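Local coordinates for protein lysozyme M1 (Streptomyces coelicolor, PDB 1JFX) that hydrolyses the beta-1,4 linkages between N-acetylmuramic acid and N-acetylglucosamine in bacterial peptidoglycan, and also cleaves 6-O-acetylated cell walls through its diacetylmuramidase activity, at residues H63-N68 / G95-E100. Sequence-based numbering, arbitrary orientation.
Sequences HFARPN and GVLDIE
The Phe64 side chain crosses that of Asp98 at a slant and that of Glu100 at about a right angle. Its CG is anti to the backbone N (chi1 -170°), which leans the ring towards the neighbouring strand. From CB outward, CD2 comes first to the Asp98 carboxylate, 3.8 Å from OD2; next along the rim, CE2 lies 3.5 Å from CD of Glu100, and CZ ends 3.7 Å from Glu100 CG. The ring plane is inclined to both acid groups, 43° from that of Asp98 and 38° from that of Glu100. The two segments lie on parallel strands of the family 25 beta-alpha-barrel, joined by a beta-alpha-beta crossover through helix 72-81. His63 N donates to Val96 O, Asp98 N to His63 O, and Ala65 N to Asp98 O. Asp98 and Glu100 are predicted active-site residues, and the side chain of Asp98 is about 7 Å from that of Asp9, the third; Asp98 OD1 lies 2.5 Å from Glu100 OE1. Where the strands diverge, one water donates to Ala65 O and Asp98 O and accepts from Glu100 N, sitting over one face of the Phe64 ring, towards its rim. On the sheet's other side, facing helix 113-131, Ala65 CB packs 3.7 Å from Leu97 CD1, and Pro67 CG meets Ile99 CD1.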
ATOM      1  N   HIS A  63      -5.219  -1.142   3.002  1.00  5.74           N
ATOM      2  CA  HIS A  63      -6.619  -0.798   3.207  1.00  5.11           C
ATOM      3  C   HIS A  63      -7.083   0.118   2.097  1.00  7.65           C
ATOM      4  O   HIS A  63      -6.447   1.151   1.857  1.00  6.88           O
ATOM      5  CB  HIS A  63      -6.790  -0.038   4.520  1.00  7.26           C
ATOM      6  CG  HIS A  63      -8.176   0.493   4.731  1.00  7.11           C
ATOM      7  ND1 HIS A  63      -9.235  -0.313   5.091  1.00  8.16           N
ATOM      8  CD2 HIS A  63      -8.679   1.745   4.603  1.00  8.41           C
ATOM      9  CE1 HIS A  63     -10.333   0.419   5.175  1.00  5.71           C
ATOM     10  NE2 HIS A  63     -10.023   1.672   4.884  1.00  6.74           N
ATOM     11  N   PHE A  64      -8.168  -0.252   1.415  1.00  7.01           N
ATOM     12  CA  PHE A  64      -8.710   0.617   0.374  1.00  7.32           C
ATOM     13  C   PHE A  64      -9.677   1.588   1.067  1.00  7.29           C
ATOM     14  O   PHE A  64     -10.758   1.211   1.531  1.00  7.20           O
ATOM     15  CB  PHE A  64      -9.434  -0.200  -0.695  1.00  9.71           C
ATOM     16  CG  PHE A  64      -9.804   0.603  -1.915  1.00  8.29           C
ATOM     17  CD1 PHE A  64     -10.819   1.552  -1.857  1.00  7.68           C
ATOM     18  CD2 PHE A  64      -9.129   0.412  -3.120  1.00 10.22           C
ATOM     19  CE1 PHE A  64     -11.166   2.310  -2.999  1.00  9.65           C
ATOM     20  CE2 PHE A  64      -9.464   1.158  -4.265  1.00 11.18           C
ATOM     21  CZ  PHE A  64     -10.485   2.109  -4.198  1.00 12.25           C
ATOM     22  N   ALA A  65      -9.266   2.847   1.155  1.00  7.15           N
ATOM     23  CA  ALA A  65     -10.070   3.865   1.822  1.00  7.69           C
ATOM     24  C   ALA A  65     -11.367   4.253   1.124  1.00  7.62           C
ATOM     25  O   ALA A  65     -11.429   4.306  -0.090  1.00  7.07           O
ATOM     26  CB  ALA A  65      -9.235   5.129   1.999  1.00  8.42           C
ATOM     27  N   ARG A  66     -12.391   4.545   1.923  1.00  8.69           N
ATOM     28  CA  ARG A  66     -13.656   5.075   1.410  1.00  8.18           C
ATOM     29  C   ARG A  66     -13.911   6.216   2.401  1.00  7.94           C
ATOM     30  O   ARG A  66     -14.700   6.084   3.344  1.00  9.61           O
ATOM     31  CB  ARG A  66     -14.776   4.038   1.471  1.00  8.94           C
ATOM     32  CG  ARG A  66     -14.567   2.839   0.534  1.00  6.69           C
ATOM     33  CD  ARG A  66     -14.536   3.230  -0.950  1.00  8.00           C
ATOM     34  NE  ARG A  66     -14.666   2.025  -1.765  1.00 10.28           N
ATOM     35  CZ  ARG A  66     -15.798   1.640  -2.341  1.00 12.24           C
ATOM     36  NH1 ARG A  66     -16.898   2.381  -2.202  1.00 15.59           N
ATOM     37  NH2 ARG A  66     -15.844   0.501  -3.023  1.00 14.42           N
ATOM     38  N   PRO A  67     -13.238   7.356   2.202  1.00  8.04           N
ATOM     39  CA  PRO A  67     -13.386   8.507   3.096  1.00  9.02           C
ATOM     40  C   PRO A  67     -14.801   9.033   3.334  1.00  9.86           C
ATOM     41  O   PRO A  67     -15.035   9.735   4.310  1.00 12.21           O
ATOM     42  CB  PRO A  67     -12.450   9.548   2.471  1.00  9.57           C
ATOM     43  CG  PRO A  67     -11.353   8.699   1.900  1.00  9.58           C
ATOM     44  CD  PRO A  67     -12.160   7.593   1.221  1.00  5.54           C
ATOM     45  N   ASN A  68     -15.736   8.705   2.446  1.00  9.49           N
ATOM     46  CA  ASN A  68     -17.124   9.153   2.596  1.00 10.56           C
ATOM     47  C   ASN A  68     -17.867   8.323   3.639  1.00 10.65           C
ATOM     48  O   ASN A  68     -18.850   8.783   4.208  1.00 10.69           O
ATOM     49  CB  ASN A  68     -17.886   8.964   1.284  1.00  9.95           C
ATOM     50  CG  ASN A  68     -17.875   7.510   0.822  1.00 10.38           C
ATOM     51  OD1 ASN A  68     -16.834   6.994   0.429  1.00  9.09           O
ATOM     52  ND2 ASN A  68     -19.030   6.836   0.893  1.00 12.27           N
ATOM     53  N   GLY A  95       1.717  -1.062   7.228  1.00  6.44           N
ATOM     54  CA  GLY A  95       0.497  -1.051   6.433  1.00  6.06           C
ATOM     55  C   GLY A  95       0.392   0.095   5.451  1.00  7.11           C
ATOM     56  O   GLY A  95       1.053   1.118   5.595  1.00  7.15           O
ATOM     57  N   VAL A  96      -0.480  -0.087   4.466  1.00  6.13           N
ATOM     58  CA  VAL A  96      -0.700   0.885   3.408  1.00  6.90           C
ATOM     59  C   VAL A  96      -2.104   1.450   3.374  1.00  6.27           C
ATOM     60  O   VAL A  96      -3.074   0.714   3.517  1.00  7.14           O
ATOM     61  CB  VAL A  96      -0.422   0.241   2.028  1.00  6.72           C
ATOM     62  CG1 VAL A  96      -1.002   1.092   0.890  1.00  6.98           C
ATOM     63  CG2 VAL A  96       1.092   0.118   1.817  1.00  6.64           C
ATOM     64  N   LEU A  97      -2.188   2.767   3.199  1.00  6.37           N
ATOM     65  CA  LEU A  97      -3.466   3.455   3.043  1.00  5.76           C
ATOM     66  C   LEU A  97      -3.578   3.658   1.536  1.00  6.75           C
ATOM     67  O   LEU A  97      -2.835   4.446   0.965  1.00  6.51           O
ATOM     68  CB  LEU A  97      -3.457   4.820   3.746  1.00  5.65           C
ATOM     69  CG  LEU A  97      -4.660   5.711   3.389  1.00  6.77           C
ATOM     70  CD1 LEU A  97      -5.974   5.041   3.820  1.00  9.31           C
ATOM     71  CD2 LEU A  97      -4.512   7.082   4.044  1.00  7.73           C
ATOM     72  N   ASP A  98      -4.479   2.913   0.897  1.00  7.35           N
ATOM     73  CA  ASP A  98      -4.712   2.997  -0.549  1.00  8.09           C
ATOM     74  C   ASP A  98      -5.857   4.000  -0.678  1.00  8.75           C
ATOM     75  O   ASP A  98      -7.024   3.672  -0.451  1.00  8.47           O
ATOM     76  CB  ASP A  98      -5.126   1.616  -1.082  1.00  7.23           C
ATOM     77  CG  ASP A  98      -5.448   1.610  -2.573  1.00  8.90           C
ATOM     78  OD1 ASP A  98      -5.828   2.666  -3.130  1.00  8.22           O
ATOM     79  OD2 ASP A  98      -5.350   0.524  -3.187  1.00  8.23           O
ATOM     80  N   ILE A  99      -5.514   5.230  -1.033  1.00  8.58           N
ATOM     81  CA  ILE A  99      -6.508   6.284  -1.144  1.00  8.65           C
ATOM     82  C   ILE A  99      -6.396   6.798  -2.583  1.00  9.03           C
ATOM     83  O   ILE A  99      -5.392   7.382  -2.985  1.00  8.76           O
ATOM     84  CB  ILE A  99      -6.255   7.351  -0.025  1.00 10.54           C
ATOM     85  CG1 ILE A  99      -7.426   8.327   0.027  1.00 11.53           C
ATOM     86  CG2 ILE A  99      -4.867   7.992  -0.183  1.00  9.65           C
ATOM     87  CD1 ILE A  99      -7.471   9.154   1.315  1.00 12.60           C
ATOM     88  N   GLU A 100      -7.461   6.566  -3.347  1.00  8.55           N
ATOM     89  CA  GLU A 100      -7.453   6.863  -4.776  1.00  6.87           C
ATOM     90  C   GLU A 100      -8.853   7.190  -5.309  1.00  7.13           C
ATOM     91  O   GLU A 100      -9.806   7.223  -4.546  1.00  7.24           O
ATOM     92  CB  GLU A 100      -6.915   5.613  -5.487  1.00  6.67           C
ATOM     93  CG  GLU A 100      -7.822   4.382  -5.328  1.00  9.65           C
ATOM     94  CD  GLU A 100      -7.312   3.174  -6.099  1.00  9.93           C
ATOM     95  OE1 GLU A 100      -6.464   2.422  -5.571  1.00  9.19           O
ATOM     96  OE2 GLU A 100      -7.738   2.984  -7.251  1.00  9.45           O
TER
HETATM   97  O   HOH W   1      -9.282   4.826  -1.931  1.00  8.19           O